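Long-range contact in multi-copper Oxidase CueO (Ochrobactrum, PDB 6EVG), which probably couples the one-electron oxidation of phenolic and lignin-related compounds to the reduction of dioxygen to water, as in other laccase-like multicopper oxidases: residues A[189-197]-A[339-348]. Numbering follows the deposited sequence.
Sequences PDIMDLMHG and ERMAENMKLM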
loop_
_atom_site.group_PDB
_atom_site.type_symbol
_atom_site.label_atom_id
_atom_site.label_comp_id
_atom_site.label_asym_id
_atom_site.label_seq_id
_atom_site.Cartn_x
_atom_site.Cartn_y
_atom_site.Cartn_z
ATOM N N PRO A 189 5.708 -15.343 13.657
ATOM C CA PRO A 189 5.646 -16.180 12.457
ATOM C C PRO A 189 6.449 -17.475 12.639
ATOM O O PRO A 189 7.497 -17.491 13.228
ATOM C CB PRO A 189 6.324 -15.319 11.406
ATOM C CG PRO A 189 7.255 -14.423 12.192
ATOM C CD PRO A 189 6.477 -14.129 13.420
ATOM N N ASP A 190 5.908 -18.546 12.077
ATOM C CA ASP A 190 6.609 -19.808 12.004
ATOM C C ASP A 190 7.161 -19.986 10.600
ATOM O O ASP A 190 7.108 -19.110 9.753
ATOM C CB ASP A 190 5.714 -20.932 12.466
ATOM C CG ASP A 190 4.536 -21.202 11.597
ATOM O OD1 ASP A 190 4.528 -20.873 10.377
ATOM O OD2 ASP A 190 3.561 -21.819 12.155
ATOM N N ILE A 191 7.815 -21.150 10.373
ATOM C CA ILE A 191 8.532 -21.325 9.103
ATOM C C ILE A 191 7.573 -21.291 7.919
ATOM O O ILE A 191 7.932 -20.755 6.836
ATOM C CB ILE A 191 9.418 -22.575 9.092
ATOM C CG1 ILE A 191 10.427 -22.520 7.869
ATOM C CG2 ILE A 191 8.661 -23.878 9.256
ATOM C CD1 ILE A 191 11.732 -23.293 8.005
ATOM N N MET A 192 6.376 -21.822 8.072
ATOM C CA MET A 192 5.383 -21.728 7.011
ATOM C C MET A 192 4.969 -20.298 6.737
ATOM O O MET A 192 4.730 -19.942 5.586
ATOM C CB MET A 192 4.166 -22.619 7.317
ATOM C CG MET A 192 4.482 -24.095 7.062
ATOM S SD MET A 192 4.734 -24.548 5.332
ATOM C CE MET A 192 3.072 -24.688 4.675
ATOM N N ASP A 193 4.865 -19.479 7.776
ATOM C CA ASP A 193 4.563 -18.028 7.602
ATOM C C ASP A 193 5.674 -17.338 6.859
ATOM O O ASP A 193 5.419 -16.472 6.011
ATOM C CB ASP A 193 4.343 -17.339 8.935
ATOM C CG ASP A 193 3.177 -17.882 9.712
ATOM O OD1 ASP A 193 2.111 -18.201 9.104
ATOM O OD2 ASP A 193 3.279 -17.940 10.966
ATOM N N LEU A 194 6.916 -17.691 7.162
ATOM C CA LEU A 194 8.032 -17.030 6.445
ATOM C C LEU A 194 8.011 -17.459 4.975
ATOM O O LEU A 194 8.302 -16.660 4.076
ATOM C CB LEU A 194 9.386 -17.342 7.073
ATOM C CG LEU A 194 9.594 -16.798 8.447
ATOM C CD1 LEU A 194 10.986 -17.193 8.982
ATOM C CD2 LEU A 194 9.365 -15.266 8.531
ATOM N N MET A 195 7.698 -18.749 4.709
ATOM C CA MET A 195 7.698 -19.237 3.325
ATOM C C MET A 195 6.510 -18.721 2.531
ATOM O O MET A 195 6.656 -18.379 1.335
ATOM C CB MET A 195 7.745 -20.726 3.273
ATOM C CG MET A 195 9.087 -21.289 3.747
ATOM S SD MET A 195 9.282 -23.047 3.706
ATOM C CE MET A 195 9.296 -23.264 1.949
ATOM N N HIS A 196 5.346 -18.613 3.133
ATOM C CA HIS A 196 4.083 -18.358 2.382
ATOM C C HIS A 196 3.466 -17.002 2.657
ATOM O O HIS A 196 2.513 -16.656 1.973
ATOM C CB HIS A 196 3.064 -19.492 2.612
ATOM C CG HIS A 196 3.586 -20.823 2.137
ATOM N ND1 HIS A 196 3.769 -21.126 0.803
ATOM C CD2 HIS A 196 4.088 -21.869 2.818
ATOM C CE1 HIS A 196 4.286 -22.345 0.687
ATOM N NE2 HIS A 196 4.464 -22.830 1.903
ATOM N N GLY A 197 4.001 -16.285 3.642
ATOM C CA GLY A 197 3.391 -15.041 4.125
ATOM C C GLY A 197 2.534 -15.288 5.345
ATOM O O GLY A 197 1.909 -16.339 5.481
ATOM N N GLU A 339 11.479 -18.100 -4.414
ATOM C CA GLU A 339 11.128 -18.525 -3.078
ATOM C C GLU A 339 12.140 -19.543 -2.519
ATOM O O GLU A 339 12.076 -19.845 -1.342
ATOM C CB GLU A 339 9.745 -19.161 -3.061
ATOM C CG GLU A 339 8.658 -18.183 -3.462
ATOM C CD GLU A 339 7.267 -18.820 -3.739
ATOM O OE1 GLU A 339 6.861 -19.686 -2.933
ATOM O OE2 GLU A 339 6.578 -18.402 -4.777
ATOM N N ARG A 340 13.050 -20.074 -3.342
ATOM C CA ARG A 340 14.059 -21.047 -2.925
ATOM C C ARG A 340 13.435 -22.172 -2.114
ATOM O O ARG A 340 13.911 -22.561 -1.065
ATOM C CB ARG A 340 15.216 -20.372 -2.154
ATOM C CG ARG A 340 15.942 -19.334 -3.023
ATOM C CD ARG A 340 17.127 -18.688 -2.303
ATOM N NE ARG A 340 18.206 -19.606 -1.995
ATOM C CZ ARG A 340 18.386 -20.281 -0.842
ATOM N NH1 ARG A 340 17.536 -20.206 0.207
ATOM N NH2 ARG A 340 19.464 -21.058 -0.739
ATOM N N MET A 341 12.314 -22.700 -2.622
ATOM C CA MET A 341 11.556 -23.637 -1.847
ATOM C C MET A 341 12.317 -24.893 -1.540
ATOM O O MET A 341 12.201 -25.378 -0.443
ATOM C CB MET A 341 10.231 -23.974 -2.529
ATOM C CG MET A 341 9.294 -24.749 -1.613
ATOM S SD MET A 341 7.603 -24.857 -2.226
ATOM C CE MET A 341 7.088 -23.147 -2.130
ATOM N N ALA A 342 13.060 -25.442 -2.488
ATOM C CA ALA A 342 13.776 -26.682 -2.216
ATOM C C ALA A 342 14.760 -26.496 -1.078
ATOM O O ALA A 342 14.884 -27.384 -0.200
ATOM C CB ALA A 342 14.447 -27.179 -3.486
ATOM N N GLU A 343 15.413 -25.324 -1.022
ATOM C CA GLU A 343 16.409 -25.115 0.040
ATOM C C GLU A 343 15.715 -24.819 1.372
ATOM O O GLU A 343 16.127 -25.294 2.410
ATOM C CB GLU A 343 17.384 -24.022 -0.431
ATOM C CG GLU A 343 18.328 -24.460 -1.592
ATOM C CD GLU A 343 19.385 -25.626 -1.344
ATOM O OE1 GLU A 343 19.819 -25.899 -0.191
ATOM O OE2 GLU A 343 19.856 -26.295 -2.335
ATOM N N ASN A 344 14.661 -23.989 1.370
ATOM C CA ASN A 344 13.924 -23.680 2.587
ATOM C C ASN A 344 13.112 -24.871 3.129
ATOM O O ASN A 344 12.987 -24.999 4.340
ATOM C CB ASN A 344 13.018 -22.476 2.355
ATOM C CG ASN A 344 13.805 -21.194 2.128
ATOM O OD1 ASN A 344 14.855 -20.961 2.762
ATOM N ND2 ASN A 344 13.296 -20.362 1.251
ATOM N N MET A 345 12.574 -25.768 2.281
ATOM C CA MET A 345 11.818 -26.955 2.802
ATOM C C MET A 345 12.773 -27.912 3.455
ATOM O O MET A 345 12.445 -28.601 4.461
ATOM C CB MET A 345 11.008 -27.644 1.675
ATOM C CG MET A 345 9.692 -26.955 1.306
ATOM S SD MET A 345 8.310 -26.884 2.521
ATOM C CE MET A 345 7.961 -28.638 2.517
ATOM N N LYS A 346 13.995 -27.959 2.931
ATOM C CA LYS A 346 15.018 -28.786 3.554
ATOM C C LYS A 346 15.295 -28.294 4.975
ATOM O O LYS A 346 15.413 -29.094 5.872
ATOM C CB LYS A 346 16.285 -28.718 2.735
ATOM C CG LYS A 346 17.359 -29.586 3.292
ATOM C CD LYS A 346 18.494 -29.699 2.320
ATOM C CE LYS A 346 19.628 -30.484 2.990
ATOM N NZ LYS A 346 20.773 -30.664 2.105
ATOM N N LEU A 347 15.312 -26.992 5.157
ATOM C CA LEU A 347 15.489 -26.387 6.465
ATOM C C LEU A 347 14.367 -26.778 7.379
ATOM O O LEU A 347 14.606 -27.183 8.492
ATOM C CB LEU A 347 15.562 -24.860 6.287
ATOM C CG LEU A 347 15.728 -23.980 7.492
ATOM C CD1 LEU A 347 17.060 -24.251 8.199
ATOM C CD2 LEU A 347 15.614 -22.546 6.987
ATOM N N MET A 348 13.134 -26.699 6.888
ATOM C CA MET A 348 11.955 -26.991 7.713
ATOM C C MET A 348 12.018 -28.439 8.234
ATOM O O MET A 348 11.623 -28.724 9.417
ATOM C CB MET A 348 10.658 -26.759 6.852
ATOM C CG MET A 348 9.395 -27.149 7.574
ATOM S SD MET A 348 7.850 -26.723 6.815
ATOM C CE MET A 348 7.141 -28.270 6.292
HETATM O O HOH W 1 7.650 -20.315 -0.436
HETATM O O HOH W 2 4.435 -20.625 -2.092
#
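M195 meets the helix 341-348 with its methyl group, and the pair illustrates how flexible thioether chains can fill the gap between two nearly antiparallel helices (173°) whose axes stay 11.0 Å apart. Its chain runs extended through chi2 (-179°) and bends only at chi3, which brings CE to 3.8 Å from CB of N344 and within reach of CG of M341 as well. M345 passes it at about a right angle, its CG 3.8 Å from CE of M195. At the other end, with chi1 at -166° and an extended chi2, I191 sends CD1 out to 3.7 Å from CA of M348, while CG2 rests against CG and SD of the same methionine. Cutting I191 back to an alanine would probably open a gap beside M348 and leave its thioether freer to turn. No direct hydrogen bond crosses between the two segments; instead, one water donates to O of M195 and to OE1 of E339, in the loop leading into helix 341-348, and a second joins ND1 of H196 to that same carboxylate oxygen. The two helices lie in connections following strands 170-178 and 332-336, and only the M195/E339 end reaches the copper site: OE2 of E339 bonds to the copper ligand H434 on strand 434-438, and O of M195 to another, H495, on helix 493-497.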